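Side-chain contacts in DNA primase (Aquifex aeolicus, PDB 2AU3), which probably synthesises the short RNA primers from which DNA polymerase starts during replication, with a zinc-binding domain ahead of its polymerase core: residues 66-71 with 77-82; 9-14 with 101-106; 310-315 with 371-376; 290-295 with 302-307; 204-209 with 213-218. One frame throughout, in Å; residues are numbered along the deposited sequence.

Interaction 1. Residues 66-71 with 77-82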
# COMPACT_ATOMS: atom_id res chain seq x y z
N ASP A 66 -6.02 -16.50 -4.46
CA ASP A 66 -5.61 -17.84 -4.06
C ASP A 66 -6.27 -18.91 -4.92
O ASP A 66 -6.94 -18.62 -5.93
CB ASP A 66 -5.83 -18.08 -2.53
CG ASP A 66 -7.32 -18.10 -2.13
OD1 ASP A 66 -8.18 -18.12 -3.02
OD2 ASP A 66 -7.73 -18.10 -0.94
N ALA A 67 -6.04 -20.17 -4.55
CA ALA A 67 -6.54 -21.29 -5.31
C ALA A 67 -8.07 -21.38 -5.31
O ALA A 67 -8.68 -21.61 -6.35
CB ALA A 67 -5.93 -22.60 -4.79
N ILE A 68 -8.70 -21.21 -4.15
CA ILE A 68 -10.15 -21.24 -4.08
C ILE A 68 -10.75 -20.19 -5.01
O ILE A 68 -11.76 -20.43 -5.71
CB ILE A 68 -10.64 -20.98 -2.64
CG1 ILE A 68 -10.21 -22.13 -1.71
CG2 ILE A 68 -12.18 -20.77 -2.64
CD1 ILE A 68 -10.38 -21.81 -0.21
N LYS A 69 -10.16 -19.00 -4.98
CA LYS A 69 -10.62 -17.89 -5.78
C LYS A 69 -10.50 -18.21 -7.28
O LYS A 69 -11.40 -17.87 -8.05
CB LYS A 69 -9.84 -16.62 -5.44
CG LYS A 69 -10.06 -15.50 -6.43
CD LYS A 69 -9.93 -14.17 -5.73
CE LYS A 69 -10.56 -13.07 -6.54
NZ LYS A 69 -9.74 -11.83 -6.42
N PHE A 70 -9.41 -18.86 -7.68
CA PHE A 70 -9.30 -19.28 -9.08
C PHE A 70 -10.51 -20.14 -9.49
O PHE A 70 -11.13 -19.92 -10.54
CB PHE A 70 -8.00 -20.04 -9.38
CG PHE A 70 -7.94 -20.55 -10.81
CD1 PHE A 70 -7.53 -19.71 -11.85
CD2 PHE A 70 -8.38 -21.83 -11.12
CE1 PHE A 70 -7.52 -20.15 -13.18
CE2 PHE A 70 -8.36 -22.29 -12.46
CZ PHE A 70 -7.95 -21.45 -13.48
N VAL A 71 -10.82 -21.14 -8.68
CA VAL A 71 -11.93 -22.05 -9.00
C VAL A 71 -13.25 -21.27 -9.06
O VAL A 71 -14.06 -21.45 -9.99
CB VAL A 71 -12.00 -23.25 -8.01
CG1 VAL A 71 -13.25 -24.12 -8.29
CG2 VAL A 71 -10.73 -24.07 -8.09
N ILE A 77 -18.78 -19.39 -9.65
CA ILE A 77 -19.46 -19.66 -8.38
C ILE A 77 -18.83 -18.79 -7.30
O ILE A 77 -17.81 -18.12 -7.51
CB ILE A 77 -19.39 -21.20 -7.98
CG1 ILE A 77 -17.95 -21.66 -7.69
CG2 ILE A 77 -20.07 -22.10 -9.02
CD1 ILE A 77 -17.77 -23.24 -7.66
N SER A 78 -19.45 -18.79 -6.13
CA SER A 78 -18.95 -17.97 -5.04
C SER A 78 -17.65 -18.55 -4.48
O SER A 78 -17.36 -19.76 -4.60
CB SER A 78 -19.99 -17.86 -3.94
OG SER A 78 -19.97 -19.03 -3.15
N TYR A 79 -16.89 -17.70 -3.84
CA TYR A 79 -15.67 -18.14 -3.17
C TYR A 79 -15.94 -19.38 -2.31
O TYR A 79 -15.24 -20.41 -2.42
CB TYR A 79 -15.09 -16.98 -2.36
CG TYR A 79 -13.76 -17.29 -1.75
CD1 TYR A 79 -12.57 -17.02 -2.43
CD2 TYR A 79 -13.68 -17.85 -0.48
CE1 TYR A 79 -11.33 -17.31 -1.86
CE2 TYR A 79 -12.46 -18.16 0.09
CZ TYR A 79 -11.29 -17.88 -0.60
OH TYR A 79 -10.09 -18.19 -0.00
N PHE A 80 -16.95 -19.31 -1.45
CA PHE A 80 -17.25 -20.42 -0.53
C PHE A 80 -17.88 -21.65 -1.18
O PHE A 80 -17.63 -22.80 -0.75
CB PHE A 80 -18.06 -19.92 0.66
CG PHE A 80 -17.29 -19.00 1.57
CD1 PHE A 80 -16.12 -19.43 2.19
CD2 PHE A 80 -17.73 -17.70 1.80
CE1 PHE A 80 -15.39 -18.58 3.03
CE2 PHE A 80 -16.99 -16.84 2.63
CZ PHE A 80 -15.84 -17.29 3.26
N GLU A 81 -18.65 -21.43 -2.25
CA GLU A 81 -19.01 -22.53 -3.15
C GLU A 81 -17.77 -23.25 -3.72
O GLU A 81 -17.70 -24.48 -3.75
CB GLU A 81 -19.93 -22.03 -4.28
CG GLU A 81 -21.37 -21.80 -3.86
CD GLU A 81 -22.26 -21.22 -4.97
OE1 GLU A 81 -21.83 -20.29 -5.69
OE2 GLU A 81 -23.41 -21.68 -5.11
N ALA A 82 -16.79 -22.48 -4.18
CA ALA A 82 -15.53 -23.04 -4.68
C ALA A 82 -14.79 -23.74 -3.57
O ALA A 82 -14.18 -24.81 -3.79
CB ALA A 82 -14.65 -21.93 -5.28
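The phenol oxygen of Tyr79 donates a short hydrogen bond to Asp66, OH to OD2 2.5 Å, using the syn lone pair of that oxygen. Carboxylate and ring are only 25° from coplanar, which sets OD2 at the ring's edge. The other oxygen of the same carboxylate caps helix 67-75, since Asp66 OD1 takes the amide hydrogen of Lys69 at 2.9 Å; one acid therefore serves both a helix N-terminus and the tyrosine. Ser78 and Glu81 begin helix 79-90 with a capping box.

The apolar part centres on Ile68. Its CG2, anti to the backbone N, stands over the middle of the Tyr79 ring in a CH-pi contact, 3.5 Å from the centroid and 7° off the normal. The same methyl lies 3.8 Å from Ala82 CB, which Val71 CG1 also touches. A leucine in place of Tyr79 would probably leave Asp66 OD2 without its hydroxyl donor and Ile68 CG2 without a flat ring beneath it.

The contact joins consecutive helices of the zinc-binding region. Helix 6-13 packs on Ile68, and its Arg11 NH2 also bonds Tyr79 OH; helix 101-122 touches Tyr79 through Val107, while helix 16-23 packs against Val71.

Interaction 2. Residues 9-14 with 101-106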
# COMPACT_ATOMS: atom_id res chain seq x y z
N GLU A 9 -7.85 -24.40 7.50
CA GLU A 9 -7.31 -25.75 7.34
C GLU A 9 -7.37 -26.19 5.88
O GLU A 9 -6.44 -26.80 5.37
CB GLU A 9 -8.09 -26.73 8.25
CG GLU A 9 -7.83 -26.54 9.74
CD GLU A 9 -6.34 -26.66 10.12
OE1 GLU A 9 -5.66 -27.65 9.70
OE2 GLU A 9 -5.86 -25.78 10.88
N LEU A 10 -8.45 -25.85 5.19
CA LEU A 10 -8.53 -26.15 3.76
C LEU A 10 -7.44 -25.42 3.01
O LEU A 10 -6.74 -26.01 2.20
CB LEU A 10 -9.90 -25.77 3.19
CG LEU A 10 -10.06 -25.95 1.68
CD1 LEU A 10 -9.71 -27.38 1.23
CD2 LEU A 10 -11.45 -25.54 1.20
N ARG A 11 -7.29 -24.12 3.27
CA ARG A 11 -6.32 -23.35 2.52
C ARG A 11 -4.90 -23.88 2.70
O ARG A 11 -4.16 -23.95 1.75
CB ARG A 11 -6.36 -21.89 2.89
CG ARG A 11 -7.62 -21.18 2.51
CD ARG A 11 -7.83 -19.99 3.36
NE ARG A 11 -8.77 -19.07 2.77
CZ ARG A 11 -9.47 -18.20 3.46
NH1 ARG A 11 -9.31 -18.14 4.79
NH2 ARG A 11 -10.28 -17.37 2.84
N ARG A 12 -4.55 -24.24 3.94
CA ARG A 12 -3.23 -24.83 4.22
C ARG A 12 -2.94 -26.11 3.40
O ARG A 12 -1.84 -26.30 2.88
CB ARG A 12 -3.06 -25.12 5.72
CG ARG A 12 -2.95 -23.87 6.62
CD ARG A 12 -3.21 -24.19 8.12
NE ARG A 12 -3.14 -22.99 8.97
CZ ARG A 12 -2.01 -22.50 9.49
NH1 ARG A 12 -0.85 -23.09 9.26
NH2 ARG A 12 -2.05 -21.40 10.25
N GLU A 13 -3.96 -26.95 3.26
CA GLU A 13 -3.83 -28.23 2.57
C GLU A 13 -3.72 -28.11 1.04
O GLU A 13 -3.10 -28.96 0.39
CB GLU A 13 -5.02 -29.12 2.93
CG GLU A 13 -4.96 -30.52 2.33
CD GLU A 13 -4.06 -31.46 3.11
OE1 GLU A 13 -3.39 -31.01 4.08
OE2 GLU A 13 -4.01 -32.65 2.74
N ILE A 14 -4.32 -27.06 0.46
CA ILE A 14 -4.31 -26.91 -1.01
C ILE A 14 -2.94 -26.43 -1.49
O ILE A 14 -2.29 -25.63 -0.83
CB ILE A 14 -5.37 -25.89 -1.48
CG1 ILE A 14 -6.78 -26.44 -1.27
CG2 ILE A 14 -5.18 -25.60 -2.94
CD1 ILE A 14 -7.81 -25.33 -1.12
N LYS A 101 -18.27 -14.95 10.26
CA LYS A 101 -18.49 -13.65 9.63
C LYS A 101 -17.15 -13.00 9.32
O LYS A 101 -16.94 -12.43 8.25
CB LYS A 101 -19.29 -12.74 10.55
CG LYS A 101 -19.45 -11.31 10.05
CD LYS A 101 -20.90 -10.86 10.19
CE LYS A 101 -21.07 -9.91 11.35
NZ LYS A 101 -22.47 -9.90 11.91
N ASP A 102 -16.27 -13.11 10.29
CA ASP A 102 -14.90 -12.64 10.21
C ASP A 102 -14.22 -13.02 8.89
O ASP A 102 -13.72 -12.16 8.18
CB ASP A 102 -14.15 -13.21 11.41
CG ASP A 102 -12.78 -12.65 11.56
OD1 ASP A 102 -12.58 -11.48 11.19
OD2 ASP A 102 -11.85 -13.30 12.08
N GLU A 103 -14.21 -14.32 8.58
CA GLU A 103 -13.74 -14.83 7.30
C GLU A 103 -14.48 -14.19 6.10
O GLU A 103 -13.87 -13.90 5.07
CB GLU A 103 -13.96 -16.34 7.25
CG GLU A 103 -12.83 -17.14 6.63
CD GLU A 103 -11.50 -16.93 7.33
OE1 GLU A 103 -11.34 -17.42 8.47
OE2 GLU A 103 -10.63 -16.26 6.73
N LYS A 104 -15.80 -14.01 6.25
CA LYS A 104 -16.62 -13.49 5.16
C LYS A 104 -16.28 -12.04 4.86
O LYS A 104 -16.35 -11.62 3.72
CB LYS A 104 -18.11 -13.62 5.45
CG LYS A 104 -18.66 -15.04 5.52
CD LYS A 104 -20.18 -15.03 5.86
CE LYS A 104 -20.60 -13.71 6.58
NZ LYS A 104 -22.03 -13.63 7.05
N VAL A 105 -15.98 -11.27 5.91
CA VAL A 105 -15.55 -9.87 5.75
C VAL A 105 -14.37 -9.77 4.75
O VAL A 105 -14.44 -9.04 3.75
CB VAL A 105 -15.26 -9.24 7.14
CG1 VAL A 105 -14.53 -7.87 7.03
CG2 VAL A 105 -16.57 -9.06 7.92
N TYR A 106 -13.33 -10.56 4.99
CA TYR A 106 -12.14 -10.52 4.13
C TYR A 106 -12.48 -10.98 2.73
O TYR A 106 -11.97 -10.43 1.75
CB TYR A 106 -11.00 -11.37 4.72
CG TYR A 106 -10.39 -10.72 5.94
CD1 TYR A 106 -9.47 -9.66 5.81
CD2 TYR A 106 -10.75 -11.11 7.23
CE1 TYR A 106 -8.90 -9.03 6.93
CE2 TYR A 106 -10.21 -10.48 8.37
CZ TYR A 106 -9.28 -9.43 8.21
OH TYR A 106 -8.74 -8.80 9.32
O HOH W 1 -11.15 -14.85 4.64
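Arg11 and Glu103 meet because one side chain is long and straight and the other folded. The arginine leaves its helix with CG beside the backbone N and runs extended from CG to NE, whereas the glutamate bends at chi2 (57°); together they bridge backbones whose nearest CA atoms, Arg11 CA and Glu103 CA, are 12.3 Å apart. The salt bridge is single-pronged: Arg11 NH1 donates to Glu103 OE2 at 3.0 Å, and the bond is nearly straight, 168° at the hydrogen. OE2 lies in the guanidinium plane, but the nitrogen reaches it from above the carboxylate plane, the two groups being turned 76° apart. A water reinforces the join, accepting from Arg11 NH2 and donating to both Glu103 OE2 and Glu103 O. The link ties helix 6-13 of the zinc-binding region to the start of helix 101-122. As the direct contact is one ion pair, backed by a water, its strength probably depends on charge and would be sensitive to ionic strength.

Interaction 3. Residues 310-315 with 371-376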
# COMPACT_ATOMS: atom_id res chain seq x y z
N LEU A 310 9.21 10.93 14.64
CA LEU A 310 8.57 9.60 14.73
C LEU A 310 9.49 8.53 14.16
O LEU A 310 9.59 7.44 14.73
CB LEU A 310 7.22 9.55 14.00
CG LEU A 310 6.27 10.75 14.16
CD1 LEU A 310 5.05 10.52 13.29
CD2 LEU A 310 5.88 10.97 15.62
N LEU A 311 10.17 8.85 13.07
CA LEU A 311 11.12 7.91 12.46
C LEU A 311 12.35 7.69 13.38
O LEU A 311 12.76 6.54 13.61
CB LEU A 311 11.53 8.37 11.05
CG LEU A 311 10.36 8.38 10.05
CD1 LEU A 311 10.75 9.05 8.77
CD2 LEU A 311 9.88 6.95 9.77
N LEU A 312 12.90 8.80 13.89
CA LEU A 312 14.02 8.71 14.83
C LEU A 312 13.67 7.84 16.04
O LEU A 312 14.44 6.96 16.40
CB LEU A 312 14.54 10.10 15.24
CG LEU A 312 15.13 10.94 14.10
CD1 LEU A 312 15.46 12.37 14.58
CD2 LEU A 312 16.37 10.27 13.48
N SER A 313 12.49 8.05 16.63
CA SER A 313 12.06 7.29 17.81
C SER A 313 11.99 5.80 17.52
O SER A 313 12.28 4.97 18.40
CB SER A 313 10.69 7.76 18.30
OG SER A 313 10.72 9.14 18.56
N ALA A 314 11.61 5.45 16.29
CA ALA A 314 11.51 4.06 15.89
C ALA A 314 12.87 3.50 15.52
O ALA A 314 12.98 2.34 15.17
CB ALA A 314 10.54 3.92 14.74
N GLY A 315 13.92 4.33 15.59
CA GLY A 315 15.29 3.87 15.41
C GLY A 315 15.74 3.81 13.96
O GLY A 315 16.62 3.04 13.57
N ARG A 371 19.69 19.92 18.37
CA ARG A 371 19.44 19.47 19.73
C ARG A 371 18.03 18.92 19.87
O ARG A 371 17.82 17.96 20.58
CB ARG A 371 19.75 20.57 20.75
CG ARG A 371 18.54 21.23 21.37
CD ARG A 371 18.85 22.57 22.11
NE ARG A 371 19.07 22.36 23.54
CZ ARG A 371 18.94 23.30 24.47
NH1 ARG A 371 18.60 24.54 24.14
NH2 ARG A 371 19.16 22.99 25.74
N TYR A 372 17.07 19.51 19.16
CA TYR A 372 15.71 18.95 19.11
C TYR A 372 15.68 17.53 18.50
O TYR A 372 15.14 16.61 19.09
CB TYR A 372 14.79 19.90 18.36
CG TYR A 372 13.42 19.36 18.03
CD1 TYR A 372 12.40 19.36 18.98
CD2 TYR A 372 13.14 18.90 16.76
CE1 TYR A 372 11.13 18.88 18.67
CE2 TYR A 372 11.87 18.43 16.44
CZ TYR A 372 10.88 18.41 17.40
OH TYR A 372 9.64 17.94 17.07
N TYR A 373 16.25 17.34 17.31
CA TYR A 373 16.24 15.99 16.71
C TYR A 373 17.01 14.98 17.54
O TYR A 373 16.61 13.82 17.66
CB TYR A 373 16.79 16.00 15.29
CG TYR A 373 15.86 16.63 14.32
CD1 TYR A 373 14.52 16.28 14.31
CD2 TYR A 373 16.30 17.62 13.45
CE1 TYR A 373 13.62 16.89 13.45
CE2 TYR A 373 15.44 18.23 12.56
CZ TYR A 373 14.09 17.86 12.56
OH TYR A 373 13.21 18.46 11.70
N LEU A 374 18.13 15.43 18.09
CA LEU A 374 18.94 14.60 18.97
C LEU A 374 18.16 13.94 20.09
O LEU A 374 18.51 12.83 20.52
CB LEU A 374 20.08 15.41 19.57
CG LEU A 374 21.43 14.68 19.64
CD1 LEU A 374 21.83 14.18 18.29
CD2 LEU A 374 22.52 15.56 20.26
N GLY A 375 17.11 14.63 20.58
CA GLY A 375 16.34 14.16 21.71
C GLY A 375 15.44 12.98 21.40
O GLY A 375 14.73 12.48 22.28
N PHE A 376 15.44 12.52 20.14
CA PHE A 376 14.59 11.38 19.72
C PHE A 376 15.41 10.11 19.43
O PHE A 376 14.86 9.04 19.09
CB PHE A 376 13.70 11.77 18.52
CG PHE A 376 12.76 12.92 18.80
CD1 PHE A 376 11.59 12.72 19.54
CD2 PHE A 376 13.02 14.19 18.30
CE1 PHE A 376 10.71 13.79 19.80
CE2 PHE A 376 12.12 15.26 18.53
CZ PHE A 376 10.98 15.06 19.29
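Leu312 reaches Tyr373 and Phe376 with different parts of its side chain. Its CG stands anti to the carbonyl carbon (chi1 -63°), and the extended second torsion carries CD1 to the last turn of helix 363-374, where it lies 3.9 Å from Tyr373 CB and 3.6 Å from Tyr373 O. The leucine and tyrosine side chains cross at about a right angle, and the methyl meets the tyrosine where CB joins the ring. Nearer the backbone, Leu312 CB packs on Phe376 CB at 3.8 Å.

Two helix ends are brought together here: the C-terminal end of helix 298-313, from the Toprim region, and that of helix 363-374, from the helical domain that follows it. The first finishes in a Schellman motif, with Gly315 at positive phi and its N bonded to Leu312 O.

Phe376 has CG beside its backbone N (chi1 -60°), which turns the ring away from Leu312 although its CB faces the other helix. Ser313 OG comes within 3.8 Å of Phe376 CD1; its hydrogen bond is made to Pro309 O one turn back. Alongside, Ser313 CA makes a CA-H...O contact of 3.5 Å with Phe376 O. Within its own segment the Phe376 ring sets CE2 over the rim of one face of Tyr372, while Tyr373 and Leu312 both also touch Leu351 of helix 351-358.

Interaction 4. Residues 290-295 with 302-307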
# COMPACT_ATOMS: atom_id res chain seq x y z
N VAL A 290 15.40 5.49 5.95
CA VAL A 290 14.27 6.03 5.25
C VAL A 290 14.61 7.37 4.66
O VAL A 290 14.97 8.31 5.36
CB VAL A 290 13.03 6.14 6.15
CG1 VAL A 290 11.93 6.99 5.48
CG2 VAL A 290 12.49 4.72 6.48
N TYR A 291 14.42 7.46 3.35
CA TYR A 291 14.44 8.72 2.64
C TYR A 291 13.04 9.32 2.60
O TYR A 291 12.08 8.63 2.26
CB TYR A 291 14.95 8.46 1.22
CG TYR A 291 16.41 8.11 1.21
CD1 TYR A 291 16.87 6.92 1.75
CD2 TYR A 291 17.34 9.01 0.67
CE1 TYR A 291 18.25 6.61 1.73
CE2 TYR A 291 18.66 8.71 0.63
CZ TYR A 291 19.12 7.54 1.18
OH TYR A 291 20.48 7.30 1.17
N ILE A 292 12.91 10.57 2.97
CA ILE A 292 11.58 11.18 3.01
C ILE A 292 11.52 12.15 1.84
O ILE A 292 12.44 12.96 1.64
CB ILE A 292 11.31 11.94 4.33
CG1 ILE A 292 11.73 11.13 5.54
CG2 ILE A 292 9.82 12.36 4.44
CD1 ILE A 292 11.77 11.99 6.78
N LEU A 293 10.45 12.04 1.07
CA LEU A 293 10.33 12.80 -0.16
C LEU A 293 8.96 13.39 -0.24
O LEU A 293 8.04 12.78 -0.81
CB LEU A 293 10.57 11.87 -1.36
CG LEU A 293 10.46 12.45 -2.77
CD1 LEU A 293 11.62 13.38 -3.12
CD2 LEU A 293 10.39 11.33 -3.75
N TYR A 294 8.80 14.57 0.35
CA TYR A 294 7.52 15.22 0.39
C TYR A 294 7.57 16.39 -0.62
O TYR A 294 8.62 16.63 -1.23
CB TYR A 294 7.22 15.70 1.81
CG TYR A 294 6.79 14.60 2.81
CD1 TYR A 294 6.80 13.24 2.46
CD2 TYR A 294 6.40 14.94 4.10
CE1 TYR A 294 6.41 12.27 3.38
CE2 TYR A 294 5.99 13.98 5.02
CZ TYR A 294 6.02 12.65 4.65
OH TYR A 294 5.63 11.72 5.57
N ASP A 295 6.45 17.06 -0.83
CA ASP A 295 6.41 18.18 -1.78
C ASP A 295 7.46 19.26 -1.49
O ASP A 295 7.77 19.56 -0.34
CB ASP A 295 5.01 18.81 -1.79
CG ASP A 295 3.95 17.89 -2.35
OD1 ASP A 295 4.31 16.92 -3.06
OD2 ASP A 295 2.73 18.08 -2.14
N LYS A 302 7.46 21.36 6.26
CA LYS A 302 6.92 21.23 7.61
C LYS A 302 6.41 19.81 7.95
O LYS A 302 6.55 19.35 9.08
CB LYS A 302 5.84 22.30 7.89
CG LYS A 302 6.48 23.68 8.06
CD LYS A 302 5.47 24.76 8.36
CE LYS A 302 6.21 26.06 8.72
NZ LYS A 302 5.28 27.06 9.22
N ALA A 303 5.84 19.12 6.96
CA ALA A 303 5.37 17.74 7.17
C ALA A 303 6.54 16.76 7.35
O ALA A 303 6.45 15.82 8.15
CB ALA A 303 4.41 17.29 6.07
N MET A 304 7.65 17.02 6.67
CA MET A 304 8.85 16.21 6.82
C MET A 304 9.41 16.40 8.23
O MET A 304 9.83 15.46 8.87
CB MET A 304 9.93 16.58 5.77
CG MET A 304 9.58 16.15 4.29
SD MET A 304 10.97 15.90 3.08
CE MET A 304 12.00 15.42 4.04
N LYS A 305 9.40 17.64 8.71
CA LYS A 305 9.86 17.92 10.07
C LYS A 305 8.99 17.29 11.16
O LYS A 305 9.50 16.83 12.17
CB LYS A 305 10.02 19.44 10.29
CG LYS A 305 11.20 20.01 9.49
CD LYS A 305 11.12 21.54 9.35
CE LYS A 305 11.91 22.00 8.15
NZ LYS A 305 13.02 22.94 8.48
N SER A 306 7.67 17.28 10.96
CA SER A 306 6.79 16.56 11.89
C SER A 306 7.01 15.04 11.88
O SER A 306 6.81 14.37 12.91
CB SER A 306 5.32 16.88 11.59
OG SER A 306 5.13 18.28 11.60
N ALA A 307 7.37 14.48 10.74
CA ALA A 307 7.47 13.01 10.63
C ALA A 307 8.82 12.47 11.13
O ALA A 307 8.91 11.34 11.60
CB ALA A 307 7.22 12.57 9.17
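The Tyr294 ring is met obliquely by Met304 and Ala303 of the helix, while CG2 of Ile292, two residues earlier in the chain, lies over one face, toward the rim. The closest approach across the contact is Met304 CG to Tyr294 CD2, 3.4 Å, with Ala303 CB 3.7 Å from the same ring carbon. At the far end of the ring, Ala307 CB is 4.0 Å from Tyr294 OH, so the ring lies along a full turn of helix. The sulfur of Met304 sits 5.2 Å from the ring centroid and 40° off its normal, an oblique Met-aromatic contact. Beyond it the chain bends at chi3 (32°), which turns the terminal methyl back to the strand: Met304 CE is 3.6 Å from Ile292 CB. Tyr294 N is buried here and has no partner in the model. A serine in place of Tyr294 would probably open a gap against Ala303 and Ala307 and leave Met304 CG without its aromatic neighbour.

Strand 289-293 and helix 298-313 begin a beta-alpha-beta unit of the Toprim fold. The strand leads to Asp295, a predicted magnesium ligand whose N bonds Glu251, another predicted ligand; Tyr294 itself touches Glu251, which places this packing beside the probable catalytic metal site.

Interaction 5. Residues 204-209 with 213-218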
# COMPACT_ATOMS: atom_id res chain seq x y z
N GLY A 204 -9.12 3.50 -0.32
CA GLY A 204 -9.18 4.94 -0.56
C GLY A 204 -9.95 5.20 -1.87
O GLY A 204 -10.00 4.35 -2.75
N GLY A 205 -10.57 6.37 -1.97
CA GLY A 205 -11.29 6.77 -3.14
C GLY A 205 -10.98 8.22 -3.48
O GLY A 205 -11.14 9.11 -2.63
N ARG A 206 -10.57 8.45 -4.71
CA ARG A 206 -10.22 9.79 -5.21
C ARG A 206 -11.37 10.24 -6.08
O ARG A 206 -11.66 9.61 -7.07
CB ARG A 206 -8.95 9.69 -6.08
CG ARG A 206 -8.65 10.91 -6.97
CD ARG A 206 -8.75 12.25 -6.25
NE ARG A 206 -7.52 13.03 -6.35
CZ ARG A 206 -7.44 14.25 -6.87
NH1 ARG A 206 -8.53 14.85 -7.34
NH2 ARG A 206 -6.26 14.87 -6.92
N ARG A 207 -12.06 11.31 -5.74
CA ARG A 207 -13.17 11.66 -6.60
C ARG A 207 -12.70 12.28 -7.94
O ARG A 207 -11.65 12.93 -8.00
CB ARG A 207 -14.25 12.46 -5.86
CG ARG A 207 -14.17 13.92 -5.98
CD ARG A 207 -15.32 14.62 -5.28
NE ARG A 207 -14.82 15.75 -4.52
CZ ARG A 207 -14.26 16.83 -5.07
NH1 ARG A 207 -14.16 16.90 -6.39
NH2 ARG A 207 -13.83 17.82 -4.32
N ILE A 208 -13.42 11.96 -9.01
CA ILE A 208 -13.06 12.44 -10.34
C ILE A 208 -14.15 13.35 -10.91
O ILE A 208 -13.99 13.93 -11.98
CB ILE A 208 -12.77 11.25 -11.30
CG1 ILE A 208 -13.94 10.25 -11.32
CG2 ILE A 208 -11.44 10.59 -10.93
CD1 ILE A 208 -13.87 9.20 -12.44
N VAL A 209 -15.27 13.45 -10.19
CA VAL A 209 -16.31 14.42 -10.54
C VAL A 209 -16.26 15.64 -9.60
O VAL A 209 -15.72 15.55 -8.50
CB VAL A 209 -17.73 13.79 -10.56
CG1 VAL A 209 -17.76 12.60 -11.52
CG2 VAL A 209 -18.16 13.36 -9.17
N SER A 213 -17.93 17.02 -1.65
CA SER A 213 -17.20 16.05 -0.81
C SER A 213 -15.69 16.20 -0.91
O SER A 213 -15.19 16.81 -1.86
CB SER A 213 -17.60 14.63 -1.19
OG SER A 213 -17.21 14.34 -2.52
N PRO A 214 -14.95 15.63 0.06
CA PRO A 214 -13.49 15.65 0.01
C PRO A 214 -12.98 14.98 -1.25
O PRO A 214 -13.63 14.07 -1.78
CB PRO A 214 -13.08 14.84 1.25
CG PRO A 214 -14.22 15.02 2.18
CD PRO A 214 -15.44 14.99 1.30
N LYS A 215 -11.82 15.42 -1.71
CA LYS A 215 -11.23 14.88 -2.92
C LYS A 215 -10.83 13.42 -2.68
O LYS A 215 -10.86 12.61 -3.60
CB LYS A 215 -10.02 15.71 -3.36
CG LYS A 215 -10.34 16.91 -4.28
CD LYS A 215 -9.09 17.76 -4.48
CE LYS A 215 -9.38 19.26 -4.55
NZ LYS A 215 -8.13 20.05 -4.22
N TYR A 216 -10.43 13.12 -1.44
CA TYR A 216 -10.00 11.77 -1.06
C TYR A 216 -10.70 11.30 0.22
O TYR A 216 -10.75 12.03 1.22
CB TYR A 216 -8.48 11.72 -0.88
CG TYR A 216 -7.94 10.37 -0.49
CD1 TYR A 216 -7.74 9.37 -1.44
CD2 TYR A 216 -7.63 10.08 0.85
CE1 TYR A 216 -7.25 8.11 -1.08
CE2 TYR A 216 -7.14 8.83 1.22
CZ TYR A 216 -6.95 7.85 0.25
OH TYR A 216 -6.46 6.61 0.62
N ILE A 217 -11.22 10.08 0.19
CA ILE A 217 -11.73 9.46 1.41
C ILE A 217 -11.18 8.04 1.59
O ILE A 217 -10.77 7.39 0.62
CB ILE A 217 -13.27 9.47 1.46
CG1 ILE A 217 -13.85 8.65 0.30
CG2 ILE A 217 -13.83 10.92 1.45
CD1 ILE A 217 -15.35 8.54 0.33
N ASN A 218 -11.16 7.59 2.84
CA ASN A 218 -10.76 6.22 3.18
C ASN A 218 -11.93 5.52 3.79
O ASN A 218 -12.87 6.17 4.27
CB ASN A 218 -9.70 6.23 4.26
CG ASN A 218 -8.39 6.71 3.78
OD1 ASN A 218 -7.86 6.20 2.78
ND2 ASN A 218 -7.82 7.69 4.47
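Backbone hydrogen bonds pair Gly205 with Ile217 in both directions, Gly205 N to Ile217 O 2.8 Å and Ile217 N to Gly205 O 3.0 Å, and Arg207 N adds a third to Lys215 O. They make an antiparallel hairpin whose second strand, 216-218, edges the sheet.

Side-chain bonds come from Arg207. Side-on, its NE (2.9 Å) and NH2 (3.0 Å) both hold Ser213 O; the oxygen lies near the guanidinium plane, met by NH2 nearly end-on and by NE from above the carbonyl plane. NH1 turns to Val209 O, so both ends of the connecting loop are tied to one guanidinium.

Of the looser contacts, Lys215 CG lies over a face of that group, 3.6 Å from Arg207 NH2, and Tyr216 OH stands 3.4 Å from Gly204 CA, where a CB on Gly204 would probably clash with it.

Arg206 and Lys215 run side by side, but their charged ends stay apart, as do those of Arg207 and Lys215. The bonds described for Arg207 go to neutral carbonyls and probably do little to offset its charge, which lies near those of Arg206 and Lys215.

Overall arrangement
Along the chain interaction 1 closes first, nested inside the loop that interaction 2 spans; then come interactions 5, 4 and 3. Interactions 1 and 2 have centres about 11 Å apart and touch: interaction 1 pairs two helices of the zinc-binding region and interaction 2 ties another to helix 101-122. Interactions 4 and 3 share helix 298-313 with centres about 13 Å apart: the first packs it on the Toprim sheet, the second joins its end to the helical domain. Interaction 5, in a separate antiparallel sheet of the catalytic core, lies between, about 31 Å from interaction 1 and 23 Å from interaction 4, centre to centre. The contacts thus follow the succession of domains, with the centres of interactions 1 and 3 about 48 Å apart.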